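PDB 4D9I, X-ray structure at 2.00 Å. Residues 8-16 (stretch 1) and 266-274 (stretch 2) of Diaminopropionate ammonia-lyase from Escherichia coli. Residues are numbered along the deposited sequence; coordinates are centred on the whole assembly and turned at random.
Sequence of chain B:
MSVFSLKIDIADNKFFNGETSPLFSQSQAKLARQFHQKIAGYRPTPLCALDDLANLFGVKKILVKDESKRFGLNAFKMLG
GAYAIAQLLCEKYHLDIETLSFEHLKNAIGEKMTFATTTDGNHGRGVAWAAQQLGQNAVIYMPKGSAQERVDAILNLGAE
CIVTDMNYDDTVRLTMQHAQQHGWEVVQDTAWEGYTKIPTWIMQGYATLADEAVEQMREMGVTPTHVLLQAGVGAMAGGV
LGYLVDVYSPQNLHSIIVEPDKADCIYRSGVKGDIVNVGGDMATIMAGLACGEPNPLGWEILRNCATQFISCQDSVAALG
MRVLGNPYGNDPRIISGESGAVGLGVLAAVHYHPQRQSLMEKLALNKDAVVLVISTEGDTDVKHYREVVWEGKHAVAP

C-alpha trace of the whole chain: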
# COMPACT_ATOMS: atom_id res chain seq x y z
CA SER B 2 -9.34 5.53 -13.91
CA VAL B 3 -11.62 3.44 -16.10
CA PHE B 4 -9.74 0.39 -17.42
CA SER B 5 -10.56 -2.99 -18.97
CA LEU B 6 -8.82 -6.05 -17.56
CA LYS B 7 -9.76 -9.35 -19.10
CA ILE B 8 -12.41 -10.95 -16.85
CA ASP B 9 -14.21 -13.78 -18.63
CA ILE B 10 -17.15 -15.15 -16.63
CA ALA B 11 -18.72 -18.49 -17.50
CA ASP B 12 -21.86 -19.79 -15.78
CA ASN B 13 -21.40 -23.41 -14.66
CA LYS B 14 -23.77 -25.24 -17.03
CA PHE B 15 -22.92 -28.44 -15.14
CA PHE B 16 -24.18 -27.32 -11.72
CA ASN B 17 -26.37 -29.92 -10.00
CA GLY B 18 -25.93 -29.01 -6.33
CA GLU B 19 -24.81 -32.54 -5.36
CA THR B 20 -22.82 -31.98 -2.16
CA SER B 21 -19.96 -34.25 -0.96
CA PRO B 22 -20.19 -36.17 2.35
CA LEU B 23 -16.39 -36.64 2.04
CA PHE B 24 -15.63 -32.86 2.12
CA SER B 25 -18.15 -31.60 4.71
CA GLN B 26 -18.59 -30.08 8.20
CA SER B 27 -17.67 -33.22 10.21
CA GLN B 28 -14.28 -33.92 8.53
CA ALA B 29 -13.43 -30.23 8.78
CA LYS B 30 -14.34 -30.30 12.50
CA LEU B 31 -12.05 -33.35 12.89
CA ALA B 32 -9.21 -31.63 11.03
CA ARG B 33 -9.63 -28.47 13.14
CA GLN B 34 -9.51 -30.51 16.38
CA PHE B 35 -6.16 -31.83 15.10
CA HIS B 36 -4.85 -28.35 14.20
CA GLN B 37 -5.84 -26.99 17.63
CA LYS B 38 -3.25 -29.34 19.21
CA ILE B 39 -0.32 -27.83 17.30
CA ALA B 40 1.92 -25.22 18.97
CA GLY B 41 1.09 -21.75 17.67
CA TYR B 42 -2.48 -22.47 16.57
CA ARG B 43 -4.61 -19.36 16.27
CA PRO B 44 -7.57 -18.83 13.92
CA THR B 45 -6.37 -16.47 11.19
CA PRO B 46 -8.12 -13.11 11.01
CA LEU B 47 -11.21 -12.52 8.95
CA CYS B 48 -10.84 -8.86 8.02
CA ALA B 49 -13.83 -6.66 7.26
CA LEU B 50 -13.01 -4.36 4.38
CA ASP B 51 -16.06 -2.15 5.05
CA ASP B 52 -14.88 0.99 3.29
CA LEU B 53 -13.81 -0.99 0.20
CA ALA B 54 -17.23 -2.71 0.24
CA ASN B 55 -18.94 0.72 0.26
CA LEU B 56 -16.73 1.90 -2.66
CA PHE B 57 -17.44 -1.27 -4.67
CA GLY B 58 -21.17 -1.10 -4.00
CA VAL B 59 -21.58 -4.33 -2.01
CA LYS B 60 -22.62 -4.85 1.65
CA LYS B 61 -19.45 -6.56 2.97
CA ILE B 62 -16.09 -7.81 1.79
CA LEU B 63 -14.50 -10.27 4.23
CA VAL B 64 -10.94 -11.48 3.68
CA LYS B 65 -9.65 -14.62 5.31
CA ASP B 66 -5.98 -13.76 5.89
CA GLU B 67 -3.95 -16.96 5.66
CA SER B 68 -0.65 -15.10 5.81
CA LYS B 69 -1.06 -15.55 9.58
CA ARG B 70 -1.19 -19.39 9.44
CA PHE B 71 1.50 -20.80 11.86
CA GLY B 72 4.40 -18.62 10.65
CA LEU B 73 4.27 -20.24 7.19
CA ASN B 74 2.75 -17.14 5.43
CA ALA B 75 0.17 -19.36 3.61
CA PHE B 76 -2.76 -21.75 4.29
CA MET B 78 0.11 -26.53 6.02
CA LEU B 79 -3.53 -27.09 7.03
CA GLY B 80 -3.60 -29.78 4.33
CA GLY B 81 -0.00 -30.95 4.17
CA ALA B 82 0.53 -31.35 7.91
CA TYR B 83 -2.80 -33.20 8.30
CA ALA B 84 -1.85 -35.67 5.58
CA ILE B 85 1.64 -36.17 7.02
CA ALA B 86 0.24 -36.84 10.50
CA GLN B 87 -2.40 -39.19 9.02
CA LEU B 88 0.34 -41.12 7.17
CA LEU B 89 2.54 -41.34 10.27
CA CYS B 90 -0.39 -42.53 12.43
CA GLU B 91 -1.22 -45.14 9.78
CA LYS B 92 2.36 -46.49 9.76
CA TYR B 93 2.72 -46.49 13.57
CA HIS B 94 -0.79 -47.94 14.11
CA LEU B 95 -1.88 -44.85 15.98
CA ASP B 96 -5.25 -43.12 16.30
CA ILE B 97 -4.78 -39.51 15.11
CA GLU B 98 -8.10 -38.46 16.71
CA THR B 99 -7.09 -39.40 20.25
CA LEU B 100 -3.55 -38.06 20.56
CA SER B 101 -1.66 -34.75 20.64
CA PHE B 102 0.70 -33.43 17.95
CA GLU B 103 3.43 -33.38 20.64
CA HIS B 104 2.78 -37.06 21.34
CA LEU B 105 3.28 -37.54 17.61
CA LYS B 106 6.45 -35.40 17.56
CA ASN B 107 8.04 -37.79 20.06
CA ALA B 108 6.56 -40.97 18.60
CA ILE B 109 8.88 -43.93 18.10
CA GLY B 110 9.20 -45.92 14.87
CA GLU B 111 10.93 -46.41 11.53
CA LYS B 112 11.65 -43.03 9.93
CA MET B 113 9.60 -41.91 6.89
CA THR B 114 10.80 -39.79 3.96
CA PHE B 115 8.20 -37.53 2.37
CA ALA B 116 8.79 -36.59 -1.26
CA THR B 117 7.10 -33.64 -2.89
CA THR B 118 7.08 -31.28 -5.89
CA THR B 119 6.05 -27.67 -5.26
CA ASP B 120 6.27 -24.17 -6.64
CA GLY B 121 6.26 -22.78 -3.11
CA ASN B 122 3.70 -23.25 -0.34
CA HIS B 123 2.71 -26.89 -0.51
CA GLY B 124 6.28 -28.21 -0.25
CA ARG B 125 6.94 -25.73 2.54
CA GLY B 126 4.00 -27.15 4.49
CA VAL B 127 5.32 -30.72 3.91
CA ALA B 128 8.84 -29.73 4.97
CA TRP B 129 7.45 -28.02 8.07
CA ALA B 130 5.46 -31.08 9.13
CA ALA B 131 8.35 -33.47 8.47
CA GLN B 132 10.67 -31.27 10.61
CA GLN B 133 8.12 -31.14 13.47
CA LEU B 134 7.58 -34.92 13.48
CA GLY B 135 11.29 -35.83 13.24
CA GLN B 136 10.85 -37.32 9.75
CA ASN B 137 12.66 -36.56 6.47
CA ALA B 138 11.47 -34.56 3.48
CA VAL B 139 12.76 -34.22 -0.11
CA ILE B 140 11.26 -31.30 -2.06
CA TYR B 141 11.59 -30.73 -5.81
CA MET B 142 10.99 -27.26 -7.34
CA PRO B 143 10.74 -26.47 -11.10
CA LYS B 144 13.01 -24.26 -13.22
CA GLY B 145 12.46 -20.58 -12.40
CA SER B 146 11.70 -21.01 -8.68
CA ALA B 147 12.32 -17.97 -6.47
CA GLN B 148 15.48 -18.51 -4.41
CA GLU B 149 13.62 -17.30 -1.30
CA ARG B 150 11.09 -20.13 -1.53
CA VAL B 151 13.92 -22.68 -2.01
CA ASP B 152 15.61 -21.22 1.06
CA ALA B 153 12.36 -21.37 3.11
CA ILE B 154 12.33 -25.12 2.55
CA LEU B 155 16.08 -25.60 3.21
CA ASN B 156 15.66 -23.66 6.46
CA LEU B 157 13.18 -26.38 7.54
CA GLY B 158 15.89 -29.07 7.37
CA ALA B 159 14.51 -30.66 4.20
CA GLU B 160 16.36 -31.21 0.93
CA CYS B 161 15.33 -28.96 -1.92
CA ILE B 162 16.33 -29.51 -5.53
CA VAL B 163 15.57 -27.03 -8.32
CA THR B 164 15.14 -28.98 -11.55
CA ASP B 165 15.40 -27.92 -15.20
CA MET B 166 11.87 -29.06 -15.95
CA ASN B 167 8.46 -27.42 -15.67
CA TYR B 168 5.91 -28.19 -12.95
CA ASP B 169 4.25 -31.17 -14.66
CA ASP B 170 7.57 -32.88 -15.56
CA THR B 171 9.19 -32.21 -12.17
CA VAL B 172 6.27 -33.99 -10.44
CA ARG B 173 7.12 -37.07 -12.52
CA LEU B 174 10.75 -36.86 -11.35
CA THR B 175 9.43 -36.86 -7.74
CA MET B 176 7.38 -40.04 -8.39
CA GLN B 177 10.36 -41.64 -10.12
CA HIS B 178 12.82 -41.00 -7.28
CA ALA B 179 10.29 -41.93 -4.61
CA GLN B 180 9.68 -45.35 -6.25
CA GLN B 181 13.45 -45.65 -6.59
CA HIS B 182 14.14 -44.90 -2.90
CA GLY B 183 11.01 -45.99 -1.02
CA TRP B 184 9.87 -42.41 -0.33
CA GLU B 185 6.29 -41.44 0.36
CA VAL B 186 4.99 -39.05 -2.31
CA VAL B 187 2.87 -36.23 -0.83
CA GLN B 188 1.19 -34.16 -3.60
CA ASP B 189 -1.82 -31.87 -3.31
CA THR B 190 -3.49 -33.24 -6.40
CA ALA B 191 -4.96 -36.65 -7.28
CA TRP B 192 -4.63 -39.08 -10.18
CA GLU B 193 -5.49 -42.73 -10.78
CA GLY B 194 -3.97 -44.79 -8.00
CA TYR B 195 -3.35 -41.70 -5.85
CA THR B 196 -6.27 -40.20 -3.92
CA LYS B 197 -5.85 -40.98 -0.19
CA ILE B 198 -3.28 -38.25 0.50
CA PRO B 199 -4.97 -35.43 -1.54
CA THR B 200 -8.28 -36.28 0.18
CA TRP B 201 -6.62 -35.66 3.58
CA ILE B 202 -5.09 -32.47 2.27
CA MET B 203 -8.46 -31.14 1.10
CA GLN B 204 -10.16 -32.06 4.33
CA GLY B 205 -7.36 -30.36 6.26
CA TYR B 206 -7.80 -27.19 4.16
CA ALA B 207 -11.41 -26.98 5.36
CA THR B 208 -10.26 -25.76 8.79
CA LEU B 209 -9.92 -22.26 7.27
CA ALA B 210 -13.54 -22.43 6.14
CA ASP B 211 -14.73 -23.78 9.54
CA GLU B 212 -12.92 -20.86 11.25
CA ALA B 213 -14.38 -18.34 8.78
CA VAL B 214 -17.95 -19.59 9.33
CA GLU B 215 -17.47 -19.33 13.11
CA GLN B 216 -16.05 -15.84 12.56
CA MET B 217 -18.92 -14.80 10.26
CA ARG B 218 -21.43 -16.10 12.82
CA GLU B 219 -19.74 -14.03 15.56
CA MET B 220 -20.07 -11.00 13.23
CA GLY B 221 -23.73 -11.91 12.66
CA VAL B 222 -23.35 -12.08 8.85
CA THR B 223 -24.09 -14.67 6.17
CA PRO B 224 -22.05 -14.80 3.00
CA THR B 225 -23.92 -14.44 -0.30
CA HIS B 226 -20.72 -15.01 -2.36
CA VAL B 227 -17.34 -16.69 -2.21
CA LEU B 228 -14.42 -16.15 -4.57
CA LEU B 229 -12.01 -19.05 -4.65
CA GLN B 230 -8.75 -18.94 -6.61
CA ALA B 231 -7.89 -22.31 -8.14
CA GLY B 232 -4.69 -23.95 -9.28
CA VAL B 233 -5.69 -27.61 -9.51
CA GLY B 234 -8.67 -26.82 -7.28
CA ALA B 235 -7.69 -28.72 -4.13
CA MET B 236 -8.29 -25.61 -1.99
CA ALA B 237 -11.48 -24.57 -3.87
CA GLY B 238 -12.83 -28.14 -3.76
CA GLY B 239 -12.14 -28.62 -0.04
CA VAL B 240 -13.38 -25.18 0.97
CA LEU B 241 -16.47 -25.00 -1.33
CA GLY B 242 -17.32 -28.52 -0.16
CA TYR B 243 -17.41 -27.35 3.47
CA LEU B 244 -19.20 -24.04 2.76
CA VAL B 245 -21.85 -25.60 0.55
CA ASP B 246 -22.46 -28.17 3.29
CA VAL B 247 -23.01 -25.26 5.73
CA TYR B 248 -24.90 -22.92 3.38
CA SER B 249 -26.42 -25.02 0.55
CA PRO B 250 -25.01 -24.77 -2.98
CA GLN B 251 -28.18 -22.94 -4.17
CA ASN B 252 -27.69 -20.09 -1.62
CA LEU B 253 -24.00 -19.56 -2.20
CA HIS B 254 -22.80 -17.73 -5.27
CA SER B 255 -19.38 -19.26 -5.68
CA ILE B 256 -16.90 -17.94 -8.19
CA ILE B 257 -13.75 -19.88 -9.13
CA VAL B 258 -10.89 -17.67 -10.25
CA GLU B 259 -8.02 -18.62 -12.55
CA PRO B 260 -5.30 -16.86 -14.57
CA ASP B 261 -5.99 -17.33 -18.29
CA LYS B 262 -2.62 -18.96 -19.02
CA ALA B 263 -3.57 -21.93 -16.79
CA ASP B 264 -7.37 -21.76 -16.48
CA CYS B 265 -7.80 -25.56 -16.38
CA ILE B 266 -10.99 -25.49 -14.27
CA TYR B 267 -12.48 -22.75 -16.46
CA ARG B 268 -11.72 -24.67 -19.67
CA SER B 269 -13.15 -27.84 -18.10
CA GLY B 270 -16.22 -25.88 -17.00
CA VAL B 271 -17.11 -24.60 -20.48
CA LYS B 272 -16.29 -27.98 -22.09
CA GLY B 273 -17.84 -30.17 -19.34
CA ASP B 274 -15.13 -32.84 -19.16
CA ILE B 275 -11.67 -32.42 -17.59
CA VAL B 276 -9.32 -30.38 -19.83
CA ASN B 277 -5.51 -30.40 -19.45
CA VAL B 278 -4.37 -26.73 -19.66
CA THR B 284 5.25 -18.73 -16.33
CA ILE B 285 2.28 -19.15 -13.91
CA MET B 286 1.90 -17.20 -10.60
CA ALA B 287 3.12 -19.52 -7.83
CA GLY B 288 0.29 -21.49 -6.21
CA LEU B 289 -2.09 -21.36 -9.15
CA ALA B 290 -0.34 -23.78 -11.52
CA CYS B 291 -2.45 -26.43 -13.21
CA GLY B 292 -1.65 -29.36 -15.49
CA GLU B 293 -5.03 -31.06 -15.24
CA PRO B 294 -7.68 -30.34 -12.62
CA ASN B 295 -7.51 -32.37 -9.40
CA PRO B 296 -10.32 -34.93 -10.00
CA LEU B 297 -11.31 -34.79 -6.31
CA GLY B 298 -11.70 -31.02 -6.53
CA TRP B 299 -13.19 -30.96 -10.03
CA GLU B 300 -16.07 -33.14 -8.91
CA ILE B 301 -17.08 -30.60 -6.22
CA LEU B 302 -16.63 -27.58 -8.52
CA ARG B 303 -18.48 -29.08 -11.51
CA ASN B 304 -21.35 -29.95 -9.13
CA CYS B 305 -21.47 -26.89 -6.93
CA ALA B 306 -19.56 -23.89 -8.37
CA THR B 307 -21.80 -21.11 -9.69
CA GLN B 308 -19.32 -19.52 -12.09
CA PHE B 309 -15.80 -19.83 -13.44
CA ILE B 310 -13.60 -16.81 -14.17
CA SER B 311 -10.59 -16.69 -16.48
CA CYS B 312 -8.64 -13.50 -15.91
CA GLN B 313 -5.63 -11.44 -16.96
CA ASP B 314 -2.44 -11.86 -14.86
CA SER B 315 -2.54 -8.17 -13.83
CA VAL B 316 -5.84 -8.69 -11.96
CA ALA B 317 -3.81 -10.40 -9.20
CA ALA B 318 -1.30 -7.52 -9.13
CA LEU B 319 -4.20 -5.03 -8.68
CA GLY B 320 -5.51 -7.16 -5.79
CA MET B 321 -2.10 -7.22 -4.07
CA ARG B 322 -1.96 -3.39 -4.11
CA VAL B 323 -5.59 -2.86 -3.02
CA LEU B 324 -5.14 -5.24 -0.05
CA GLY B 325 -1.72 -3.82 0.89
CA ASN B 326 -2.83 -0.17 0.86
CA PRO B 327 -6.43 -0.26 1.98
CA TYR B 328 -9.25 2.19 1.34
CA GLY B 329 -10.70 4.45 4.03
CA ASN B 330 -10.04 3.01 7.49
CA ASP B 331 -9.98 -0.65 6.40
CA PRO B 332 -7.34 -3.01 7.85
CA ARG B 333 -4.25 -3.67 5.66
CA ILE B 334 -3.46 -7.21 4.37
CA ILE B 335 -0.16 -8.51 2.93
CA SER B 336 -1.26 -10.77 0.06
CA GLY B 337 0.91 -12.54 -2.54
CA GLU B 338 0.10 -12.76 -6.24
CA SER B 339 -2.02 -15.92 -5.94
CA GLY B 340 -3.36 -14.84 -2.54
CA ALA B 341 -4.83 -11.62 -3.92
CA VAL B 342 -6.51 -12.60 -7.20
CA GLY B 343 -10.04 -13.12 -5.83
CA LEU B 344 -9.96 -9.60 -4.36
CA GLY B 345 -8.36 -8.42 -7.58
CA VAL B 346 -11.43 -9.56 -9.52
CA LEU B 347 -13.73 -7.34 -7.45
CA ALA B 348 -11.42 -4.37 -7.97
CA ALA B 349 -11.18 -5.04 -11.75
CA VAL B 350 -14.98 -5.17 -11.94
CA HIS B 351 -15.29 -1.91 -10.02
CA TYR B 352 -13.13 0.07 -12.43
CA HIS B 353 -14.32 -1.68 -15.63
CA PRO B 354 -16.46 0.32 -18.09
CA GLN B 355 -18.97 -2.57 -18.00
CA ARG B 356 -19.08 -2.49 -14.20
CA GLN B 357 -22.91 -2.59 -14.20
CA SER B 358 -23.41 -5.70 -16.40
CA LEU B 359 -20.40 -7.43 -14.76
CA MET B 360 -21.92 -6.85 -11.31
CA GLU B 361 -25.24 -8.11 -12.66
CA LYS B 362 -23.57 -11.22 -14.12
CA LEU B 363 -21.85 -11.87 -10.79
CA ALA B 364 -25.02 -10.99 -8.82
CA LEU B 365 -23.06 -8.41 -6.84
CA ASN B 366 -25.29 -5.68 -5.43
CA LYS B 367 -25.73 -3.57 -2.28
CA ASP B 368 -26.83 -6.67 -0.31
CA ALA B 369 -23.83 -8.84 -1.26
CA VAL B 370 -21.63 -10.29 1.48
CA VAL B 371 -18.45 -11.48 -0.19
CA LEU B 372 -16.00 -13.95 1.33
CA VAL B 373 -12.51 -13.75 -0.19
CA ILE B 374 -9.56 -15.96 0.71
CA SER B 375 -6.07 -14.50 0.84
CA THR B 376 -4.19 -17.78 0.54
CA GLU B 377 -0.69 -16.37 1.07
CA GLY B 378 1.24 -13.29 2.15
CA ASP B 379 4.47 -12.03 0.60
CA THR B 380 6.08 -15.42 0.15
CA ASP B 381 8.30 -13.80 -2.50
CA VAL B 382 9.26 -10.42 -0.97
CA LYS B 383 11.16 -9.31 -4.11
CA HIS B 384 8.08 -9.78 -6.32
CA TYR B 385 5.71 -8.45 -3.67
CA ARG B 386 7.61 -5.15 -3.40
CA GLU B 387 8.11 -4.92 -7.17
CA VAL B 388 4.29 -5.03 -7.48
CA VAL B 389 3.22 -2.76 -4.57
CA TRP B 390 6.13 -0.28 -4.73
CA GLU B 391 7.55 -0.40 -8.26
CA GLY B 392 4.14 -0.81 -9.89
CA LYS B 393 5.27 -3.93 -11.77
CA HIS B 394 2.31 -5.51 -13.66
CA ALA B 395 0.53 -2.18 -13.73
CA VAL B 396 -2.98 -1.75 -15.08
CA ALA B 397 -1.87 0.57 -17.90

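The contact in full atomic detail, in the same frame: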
# COMPACT_ATOMS: atom_id res chain seq x y z
N ILE B 8 -11.70 -10.11 -17.83
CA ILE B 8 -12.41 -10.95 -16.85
C ILE B 8 -13.51 -11.73 -17.55
O ILE B 8 -14.63 -11.23 -17.72
CB ILE B 8 -13.11 -10.14 -15.73
CG1 ILE B 8 -12.18 -9.16 -15.03
CG2 ILE B 8 -13.71 -11.10 -14.69
CD1 ILE B 8 -12.94 -8.00 -14.43
N ASP B 9 -13.20 -12.95 -17.98
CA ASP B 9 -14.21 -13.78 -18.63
C ASP B 9 -14.95 -14.57 -17.57
O ASP B 9 -14.32 -15.25 -16.75
CB ASP B 9 -13.55 -14.71 -19.65
CG ASP B 9 -13.01 -13.96 -20.86
OD1 ASP B 9 -13.54 -12.91 -21.21
OD2 ASP B 9 -12.04 -14.45 -21.48
N ILE B 10 -16.28 -14.45 -17.58
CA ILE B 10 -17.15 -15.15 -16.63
C ILE B 10 -17.97 -16.17 -17.37
O ILE B 10 -18.67 -15.83 -18.34
CB ILE B 10 -18.13 -14.19 -15.92
CG1 ILE B 10 -17.38 -13.07 -15.21
CG2 ILE B 10 -19.00 -14.97 -14.94
CD1 ILE B 10 -18.18 -11.79 -15.05
N ALA B 11 -17.90 -17.43 -16.93
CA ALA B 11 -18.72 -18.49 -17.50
C ALA B 11 -19.58 -19.10 -16.40
O ALA B 11 -19.05 -19.56 -15.38
CB ALA B 11 -17.86 -19.55 -18.17
N ASP B 12 -20.89 -19.06 -16.62
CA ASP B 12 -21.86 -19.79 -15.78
C ASP B 12 -21.60 -21.28 -15.85
O ASP B 12 -21.41 -21.81 -16.94
CB ASP B 12 -23.29 -19.57 -16.29
CG ASP B 12 -23.78 -18.17 -16.06
OD1 ASP B 12 -23.41 -17.53 -15.06
OD2 ASP B 12 -24.55 -17.70 -16.90
N ASN B 13 -21.60 -21.95 -14.70
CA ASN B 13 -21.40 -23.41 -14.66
C ASN B 13 -22.64 -24.14 -15.15
O ASN B 13 -23.59 -24.33 -14.40
CB ASN B 13 -20.98 -23.87 -13.26
CG ASN B 13 -20.80 -25.40 -13.14
OD1 ASN B 13 -20.74 -25.93 -12.02
ND2 ASN B 13 -20.68 -26.09 -14.27
N LYS B 14 -22.63 -24.55 -16.42
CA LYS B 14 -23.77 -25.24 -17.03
C LYS B 14 -23.91 -26.67 -16.49
O LYS B 14 -24.86 -27.38 -16.80
CB LYS B 14 -23.63 -25.23 -18.55
N PHE B 15 -22.97 -27.08 -15.64
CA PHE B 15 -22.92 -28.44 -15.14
C PHE B 15 -23.37 -28.55 -13.70
O PHE B 15 -23.48 -29.65 -13.16
CB PHE B 15 -21.54 -29.04 -15.45
CG PHE B 15 -21.32 -29.20 -16.94
CD1 PHE B 15 -20.76 -28.18 -17.70
CD2 PHE B 15 -21.80 -30.33 -17.60
CE1 PHE B 15 -20.63 -28.30 -19.08
CE2 PHE B 15 -21.67 -30.47 -18.98
CZ PHE B 15 -21.08 -29.45 -19.71
N PHE B 16 -23.70 -27.41 -13.10
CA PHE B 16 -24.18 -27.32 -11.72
C PHE B 16 -25.34 -28.27 -11.48
O PHE B 16 -26.30 -28.28 -12.24
CB PHE B 16 -24.60 -25.87 -11.41
CG PHE B 16 -25.18 -25.67 -10.04
CD1 PHE B 16 -26.53 -25.97 -9.79
CD2 PHE B 16 -24.40 -25.17 -9.01
CE1 PHE B 16 -27.06 -25.79 -8.53
CE2 PHE B 16 -24.94 -24.99 -7.74
CZ PHE B 16 -26.27 -25.30 -7.50
N ILE B 266 -9.61 -25.29 -14.75
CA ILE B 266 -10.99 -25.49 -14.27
C ILE B 266 -11.98 -24.76 -15.20
O ILE B 266 -13.02 -25.31 -15.57
CB ILE B 266 -11.16 -25.13 -12.78
CG1 ILE B 266 -10.54 -26.22 -11.91
CG2 ILE B 266 -12.62 -25.03 -12.40
CD1 ILE B 266 -9.31 -25.78 -11.16
N TYR B 267 -11.63 -23.54 -15.59
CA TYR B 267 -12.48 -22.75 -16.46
C TYR B 267 -12.72 -23.52 -17.76
O TYR B 267 -13.86 -23.69 -18.16
CB TYR B 267 -11.83 -21.40 -16.75
CG TYR B 267 -12.63 -20.49 -17.66
CD1 TYR B 267 -13.55 -19.57 -17.14
CD2 TYR B 267 -12.44 -20.53 -19.04
CE1 TYR B 267 -14.27 -18.73 -17.97
CE2 TYR B 267 -13.16 -19.69 -19.89
CZ TYR B 267 -14.07 -18.80 -19.35
OH TYR B 267 -14.78 -17.97 -20.18
N ARG B 268 -11.64 -23.97 -18.38
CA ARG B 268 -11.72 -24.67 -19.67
C ARG B 268 -12.52 -25.96 -19.54
O ARG B 268 -13.27 -26.31 -20.44
CB ARG B 268 -10.32 -24.93 -20.23
CG ARG B 268 -9.64 -23.68 -20.77
CD ARG B 268 -8.16 -23.95 -21.00
NE ARG B 268 -7.55 -22.93 -21.84
N SER B 269 -12.37 -26.63 -18.40
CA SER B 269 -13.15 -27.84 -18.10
C SER B 269 -14.61 -27.51 -17.89
O SER B 269 -15.48 -28.29 -18.27
CB SER B 269 -12.61 -28.54 -16.86
OG SER B 269 -11.26 -28.89 -17.06
N GLY B 270 -14.87 -26.35 -17.28
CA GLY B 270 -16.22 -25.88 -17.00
C GLY B 270 -17.04 -25.52 -18.22
O GLY B 270 -18.24 -25.79 -18.26
N VAL B 271 -16.41 -24.91 -19.22
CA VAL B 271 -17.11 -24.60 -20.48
C VAL B 271 -17.27 -25.86 -21.33
O VAL B 271 -18.32 -26.07 -21.96
CB VAL B 271 -16.51 -23.39 -21.26
CG1 VAL B 271 -14.98 -23.45 -21.34
CG2 VAL B 271 -17.11 -23.28 -22.65
N LYS B 272 -16.26 -26.73 -21.32
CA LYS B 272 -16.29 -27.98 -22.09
C LYS B 272 -17.13 -29.08 -21.43
O LYS B 272 -17.81 -29.84 -22.13
CB LYS B 272 -14.87 -28.48 -22.36
N GLY B 273 -17.08 -29.17 -20.10
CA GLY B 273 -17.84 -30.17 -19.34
C GLY B 273 -17.02 -31.33 -18.80
O GLY B 273 -17.25 -31.80 -17.68
N ASP B 274 -16.07 -31.80 -19.60
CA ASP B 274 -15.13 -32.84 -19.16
C ASP B 274 -13.82 -32.18 -18.74
O ASP B 274 -13.60 -31.00 -19.03
CB ASP B 274 -14.91 -33.88 -20.27
O HOH W 1 -20.34 -24.35 -18.21

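Stretch 1 is a strand from I8 to D12, then a type I beta turn from N13 to F16. Stretch 2 is the last part of a helix, 266-272, followed by G273 and D274. The two pieces lie at least 255 residues apart in sequence wherever they touch. The contact is modest and buries 324 Å², both sides summed. No direct hydrogen bond crosses it among the atoms modelled, so packing and one bridging water hold it.

I266 makes no contact with stretch 1. G270 N donates to I266 O at 2.7 Å, part of the helix hydrogen-bond ladder.

Y267 is the main side chain on the helix side. Its chi1 is t, and its CA-to-CB bond points toward the strand. The side chain meets alternate strand residues, D9 and A11, whose CA-to-CB bonds both point toward the helix. The CA-to-CB bond of I10, between them, points away. A11 CB lies 3.7 Å from Y267 CE1, an apolar contact. Beyond the ring, D9 CB is 3.5 Å from the hydroxyl, Y267 OH. This is a van der Waals contact with a CB carbon, not a polar one.

R268 and S269 do not reach stretch 1.

G270 contributes its backbone. G270 O is 3.5 Å from F15 CD1, near the plane of the ring. This suits a phenyl ring, whose edge hydrogens carry slight positive charge. The same carbonyl accepts a hydrogen bond from water 1, with G270 O 2.5 Å from the water O. That water in turn accepts from K14 N, at 2.9 Å from its O. It thus links the turn's backbone to a carbonyl near the helix end.

The CA-to-CB bond of V271 points away, but V271 O is 4.3 Å from F15 CE1, near the plane of the ring. The CA-to-CB bond of K272 points away as well, and the side chain is modelled only to CB; K272 O is 4.1 Å from F15 CZ.

G273 leaves helical geometry with positive phi, 105°. G273 N still donates to S269 O at 2.6 Å. G273 CA sits over one face of F15, 3.6 Å from the ring centroid and 26° off the normal, a CH-pi contact. Its closest ring atom is F15 CZ, 3.3 Å from G273 CA. A CB here would fall 2.5 Å from F15 CZ and clash. The backbone angles alone also call for glycine.

D274, whose CA-to-CB bond points away, makes no contact.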